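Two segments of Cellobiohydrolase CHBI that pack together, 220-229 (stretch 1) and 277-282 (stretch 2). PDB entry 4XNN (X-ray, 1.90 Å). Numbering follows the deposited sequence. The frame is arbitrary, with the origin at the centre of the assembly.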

ATOM      1  N   ILE A 220       2.685   3.494  -5.989  1.00 17.30           N
ATOM      2  CA  ILE A 220       2.153   4.166  -7.131  1.00 19.46           C
ATOM      3  C   ILE A 220       1.236   5.335  -6.743  1.00 18.60           C
ATOM      4  O   ILE A 220       1.174   6.354  -7.439  1.00 17.92           O
ATOM      5  CB  ILE A 220       1.322   3.163  -7.939  1.00 21.14           C
ATOM      6  CG1 ILE A 220       2.173   1.955  -8.347  1.00 22.88           C
ATOM      7  CG2 ILE A 220       0.700   3.783  -9.153  1.00 22.22           C
ATOM      8  CD1 ILE A 220       3.452   2.271  -9.096  1.00 23.11           C
ATOM      9  N   TRP A 221       0.494   5.166  -5.645  1.00 18.31           N
ATOM     10  CA  TRP A 221      -0.604   6.078  -5.325  1.00 17.85           C
ATOM     11  C   TRP A 221      -0.905   6.035  -3.820  1.00 18.71           C
ATOM     12  O   TRP A 221      -1.361   5.006  -3.319  1.00 18.97           O
ATOM     13  CB  TRP A 221      -1.851   5.662  -6.081  1.00 18.47           C
ATOM     14  CG  TRP A 221      -2.979   6.597  -6.031  1.00 17.29           C
ATOM     15  CD1 TRP A 221      -4.191   6.385  -5.366  1.00 21.23           C
ATOM     16  CD2 TRP A 221      -3.077   7.906  -6.602  1.00 19.30           C
ATOM     17  NE1 TRP A 221      -4.982   7.488  -5.488  1.00 21.14           N
ATOM     18  CE2 TRP A 221      -4.346   8.414  -6.270  1.00 20.74           C
ATOM     19  CE3 TRP A 221      -2.224   8.697  -7.392  1.00 18.88           C
ATOM     20  CZ2 TRP A 221      -4.753   9.686  -6.652  1.00 20.24           C
ATOM     21  CZ3 TRP A 221      -2.621   9.961  -7.765  1.00 20.09           C
ATOM     22  CH2 TRP A 221      -3.885  10.445  -7.365  1.00 20.35           C
ATOM     23  N   GLU A 222      -0.564   7.135  -3.151  1.00 20.06           N
ATOM     24  CA  GLU A 222      -0.862   7.396  -1.718  1.00 19.99           C
ATOM     25  C   GLU A 222      -1.630   8.715  -1.793  1.00 21.40           C
ATOM     26  O   GLU A 222      -1.042   9.710  -2.224  1.00 18.83           O
ATOM     27  CB  GLU A 222       0.414   7.639  -0.938  1.00 22.23           C
ATOM     28  CG  GLU A 222       1.320   6.443  -0.891  1.00 25.21           C
ATOM     29  CD  GLU A 222       0.940   5.282   0.017  1.00 30.20           C
ATOM     30  OE1 GLU A 222       0.260   5.528   1.046  1.00 27.43           O
ATOM     31  OE2 GLU A 222       1.386   4.105  -0.312  1.00 31.26           O
ATOM     32  N   ALA A 223      -2.913   8.711  -1.423  1.00 19.64           N
ATOM     33  CA  ALA A 223      -3.747   9.852  -1.741  1.00 21.42           C
ATOM     34  C   ALA A 223      -5.083   9.954  -1.045  1.00 18.84           C
ATOM     35  O   ALA A 223      -5.758   8.975  -0.746  1.00 18.51           O
ATOM     36  CB  ALA A 223      -4.037   9.853  -3.230  1.00 21.83           C
ATOM     37  N   ASN A 224      -5.513  11.203  -1.025  1.00 20.10           N
ATOM     38  CA  ASN A 224      -6.930  11.595  -0.792  1.00 20.68           C
ATOM     39  C   ASN A 224      -7.224  12.751  -1.749  1.00 20.93           C
ATOM     40  O   ASN A 224      -6.407  12.971  -2.674  1.00 21.11           O
ATOM     41  CB  ASN A 224      -7.168  11.899   0.675  1.00 19.50           C
ATOM     42  CG  ASN A 224      -6.216  12.963   1.228  1.00 20.63           C
ATOM     43  OD1 ASN A 224      -6.013  14.017   0.648  1.00 19.74           O
ATOM     44  ND2 ASN A 224      -5.672  12.685   2.392  1.00 21.07           N
ATOM     45  N   LYS A 225      -8.397  13.421  -1.635  1.00 19.77           N
ATOM     46  CA  LYS A 225      -8.720  14.474  -2.581  1.00 20.88           C
ATOM     47  C   LYS A 225      -7.836  15.705  -2.407  1.00 21.41           C
ATOM     48  O   LYS A 225      -7.862  16.554  -3.256  1.00 20.34           O
ATOM     49  CB  LYS A 225     -10.191  14.877  -2.482  1.00 22.75           C
ATOM     50  CG  LYS A 225     -10.460  15.730  -1.272  1.00 26.05           C
ATOM     51  CD  LYS A 225     -11.954  15.781  -0.966  1.00 30.34           C
ATOM     52  CE  LYS A 225     -12.299  17.068  -0.271  1.00 35.24           C
ATOM     53  NZ  LYS A 225     -13.770  17.160   0.010  1.00 37.73           N
ATOM     54  N   GLN A 226      -7.097  15.806  -1.289  1.00 20.27           N
ATOM     55  CA  GLN A 226      -6.263  16.979  -1.021  1.00 22.28           C
ATOM     56  C   GLN A 226      -4.797  16.946  -1.490  1.00 22.10           C
ATOM     57  O   GLN A 226      -4.245  17.987  -1.919  1.00 22.63           O
ATOM     58  CB  GLN A 226      -6.314  17.296   0.468  1.00 22.51           C
ATOM     59  CG  GLN A 226      -7.738  17.399   1.035  1.00 24.39           C
ATOM     60  CD  GLN A 226      -8.437  18.704   0.614  1.00 26.22           C
ATOM     61  OE1 GLN A 226      -7.906  19.481  -0.136  1.00 28.83           O
ATOM     62  NE2 GLN A 226      -9.651  18.926   1.118  1.00 26.62           N
ATOM     63  N   SER A 227      -4.162  15.788  -1.320  1.00 21.04           N
ATOM     64  CA  SER A 227      -2.785  15.535  -1.631  1.00 23.19           C
ATOM     65  C   SER A 227      -2.564  14.108  -2.183  1.00 22.60           C
ATOM     66  O   SER A 227      -3.296  13.211  -1.866  1.00 19.08           O
ATOM     67  CB  SER A 227      -1.894  15.664  -0.436  1.00 26.64           C
ATOM     68  OG  SER A 227      -1.981  16.948   0.069  1.00 29.29           O
ATOM     69  N   GLN A 228      -1.586  13.972  -3.064  1.00 19.48           N
ATOM     70  CA  GLN A 228      -1.190  12.633  -3.621  1.00 20.27           C
ATOM     71  C   GLN A 228       0.346  12.557  -3.799  1.00 18.67           C
ATOM     72  O   GLN A 228       1.055  13.577  -3.963  1.00 18.04           O
ATOM     73  CB  GLN A 228      -1.914  12.319  -4.938  1.00 19.86           C
ATOM     74  CG  GLN A 228      -1.816  13.407  -6.027  1.00 21.04           C
ATOM     75  CD  GLN A 228      -0.493  13.528  -6.693  1.00 23.05           C
ATOM     76  OE1 GLN A 228       0.266  12.542  -6.810  1.00 23.50           O
ATOM     77  NE2 GLN A 228      -0.174  14.741  -7.121  1.00 25.12           N
ATOM     78  N   ALA A 229       0.878  11.347  -3.666  1.00 18.93           N
ATOM     79  CA  ALA A 229       2.315  11.098  -3.826  1.00 19.05           C
ATOM     80  C   ALA A 229       2.556   9.748  -4.494  1.00 18.89           C
ATOM     81  O   ALA A 229       1.728   8.861  -4.377  1.00 15.95           O
ATOM     82  CB  ALA A 229       2.995  11.118  -2.470  1.00 18.64           C
ATOM     83  N   THR A 277      -1.225  24.233  -6.757  1.00 25.65           N
ATOM     84  CA  THR A 277      -2.347  24.425  -7.665  1.00 28.23           C
ATOM     85  C   THR A 277      -2.547  23.240  -8.605  1.00 25.76           C
ATOM     86  O   THR A 277      -3.506  23.218  -9.415  1.00 25.55           O
ATOM     87  CB  THR A 277      -2.084  25.666  -8.631  1.00 30.44           C
ATOM     88  OG1 THR A 277      -0.985  25.404  -9.582  1.00 35.41           O
ATOM     89  CG2 THR A 277      -1.708  26.775  -7.926  1.00 32.88           C
ATOM     90  N   PHE A 278      -1.639  22.268  -8.580  1.00 24.49           N
ATOM     91  CA  PHE A 278      -1.748  21.215  -9.595  1.00 23.19           C
ATOM     92  C   PHE A 278      -2.920  20.286  -9.351  1.00 21.97           C
ATOM     93  O   PHE A 278      -3.686  19.956 -10.296  1.00 22.71           O
ATOM     94  CB  PHE A 278      -0.470  20.403  -9.591  1.00 21.22           C
ATOM     95  CG  PHE A 278      -0.506  19.215 -10.487  1.00 20.21           C
ATOM     96  CD1 PHE A 278      -0.397  19.369 -11.882  1.00 21.80           C
ATOM     97  CD2 PHE A 278      -0.488  17.928  -9.952  1.00 21.03           C
ATOM     98  CE1 PHE A 278      -0.403  18.226 -12.690  1.00 23.33           C
ATOM     99  CE2 PHE A 278      -0.527  16.808 -10.757  1.00 21.49           C
ATOM    100  CZ  PHE A 278      -0.418  16.958 -12.129  1.00 21.91           C
ATOM    101  N   TYR A 279      -3.047  19.838  -8.115  1.00 22.60           N
ATOM    102  CA  TYR A 279      -4.010  18.789  -7.732  1.00 20.20           C
ATOM    103  C   TYR A 279      -4.895  19.232  -6.559  1.00 22.96           C
ATOM    104  O   TYR A 279      -4.404  19.564  -5.468  1.00 21.96           O
ATOM    105  CB  TYR A 279      -3.252  17.514  -7.321  1.00 19.80           C
ATOM    106  CG  TYR A 279      -4.096  16.376  -6.773  1.00 20.18           C
ATOM    107  CD1 TYR A 279      -4.686  15.484  -7.626  1.00 20.13           C
ATOM    108  CD2 TYR A 279      -4.268  16.181  -5.395  1.00 20.66           C
ATOM    109  CE1 TYR A 279      -5.404  14.405  -7.151  1.00 20.41           C
ATOM    110  CE2 TYR A 279      -4.959  15.081  -4.889  1.00 20.14           C
ATOM    111  CZ  TYR A 279      -5.536  14.196  -5.759  1.00 19.42           C
ATOM    112  OH  TYR A 279      -6.224  13.132  -5.349  1.00 19.57           O
ATOM    113  N   GLY A 280      -6.203  19.104  -6.715  1.00 23.48           N
ATOM    114  CA  GLY A 280      -7.078  19.501  -5.639  1.00 23.54           C
ATOM    115  C   GLY A 280      -8.523  19.400  -6.038  1.00 23.73           C
ATOM    116  O   GLY A 280      -8.835  19.207  -7.213  1.00 24.45           O
ATOM    117  N   PRO A 281      -9.423  19.591  -5.058  1.00 23.95           N
ATOM    118  CA  PRO A 281     -10.766  19.270  -5.290  1.00 25.04           C
ATOM    119  C   PRO A 281     -11.511  20.432  -5.946  1.00 27.49           C
ATOM    120  O   PRO A 281     -12.216  21.097  -5.243  1.00 28.26           O
ATOM    121  CB  PRO A 281     -11.298  18.992  -3.884  1.00 26.46           C
ATOM    122  CG  PRO A 281     -10.496  19.875  -2.969  1.00 26.02           C
ATOM    123  CD  PRO A 281      -9.135  19.886  -3.634  1.00 25.76           C
ATOM    124  N   GLY A 282     -11.419  20.609  -7.249  1.00 26.38           N
ATOM    125  CA  GLY A 282     -12.121  21.687  -7.904  1.00 29.11           C
ATOM    126  C   GLY A 282     -11.674  21.912  -9.329  1.00 27.64           C
ATOM    127  O   GLY A 282     -10.570  21.550  -9.691  1.00 27.54           O
TER
HETATM  128  O   HOH W   1      -5.156  20.222  -2.801  1.00 27.39           O
HETATM  129  O   HOH W   2      -2.336  18.888  -3.786  1.00 27.52           O

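What does Phe-278 bring to the contact as stretch 2 comes into reach? The ring of Phe-278 comes near the amide of Gln-228, whose NE2 sits at the ring edge, 4.2 Å from CE2. This is a glancing contact; the same NE2 is hydrogen-bonded elsewhere in the structure.

Why does Tyr-279 dominate? Its side chain points toward stretch 1 and reaches the turn between the two strands of stretch 1, residues 224 to 227. At its tip, Tyr-279 OH donates a hydrogen bond to Asn-224 O at 2.7 Å, satisfying a buried hydroxyl with a backbone carbonyl. Gln-228 lays its aliphatic part over one face of the ring: CG stands 3.6 Å from the centroid of the Tyr-279 ring, almost on the normal, a CH-pi contact. Trp-221 adds apolar packing, with its CH2 4.2 Å from Tyr-279 CE1.

What holds the turn in place beside that ring? Asn-224 OD1 accepts hydrogen bonds from Gln-226 N (2.9 Å) and Ser-227 N (3.2 Å), while Asn-224 N bonds to Ser-227 O at 3.1 Å. The backbone of Gln-226 and Ser-227 borders the tyrosine edge, with Ser-227 N 3.7 Å from Tyr-279 CE2.

How do the backbones meet without a direct hydrogen bond between their main chains? They run in opposite directions, Gln-226 CA lying 5.3 Å from Gly-280 CA. Two waters lie between Gln-226 O and Tyr-279 O: water 1 is 2.6 Å from the former and 2.8 Å from the latter, water 2 is 2.8 Å from each; either could donate to them, but other acceptors compete for its protons. Gly-280 offers no side chain, and its CA lies 3.9 Å from Lys-225 O.

What closes the contact at Pro-281? Its ring packs against Lys-225 and Gln-226: CD is 3.6 Å from Lys-225 O and 3.7 Å from Gln-226 OE1, and CB lies 4.2 Å from Lys-225 CE, where the lysine's methylenes supply an apolar surface.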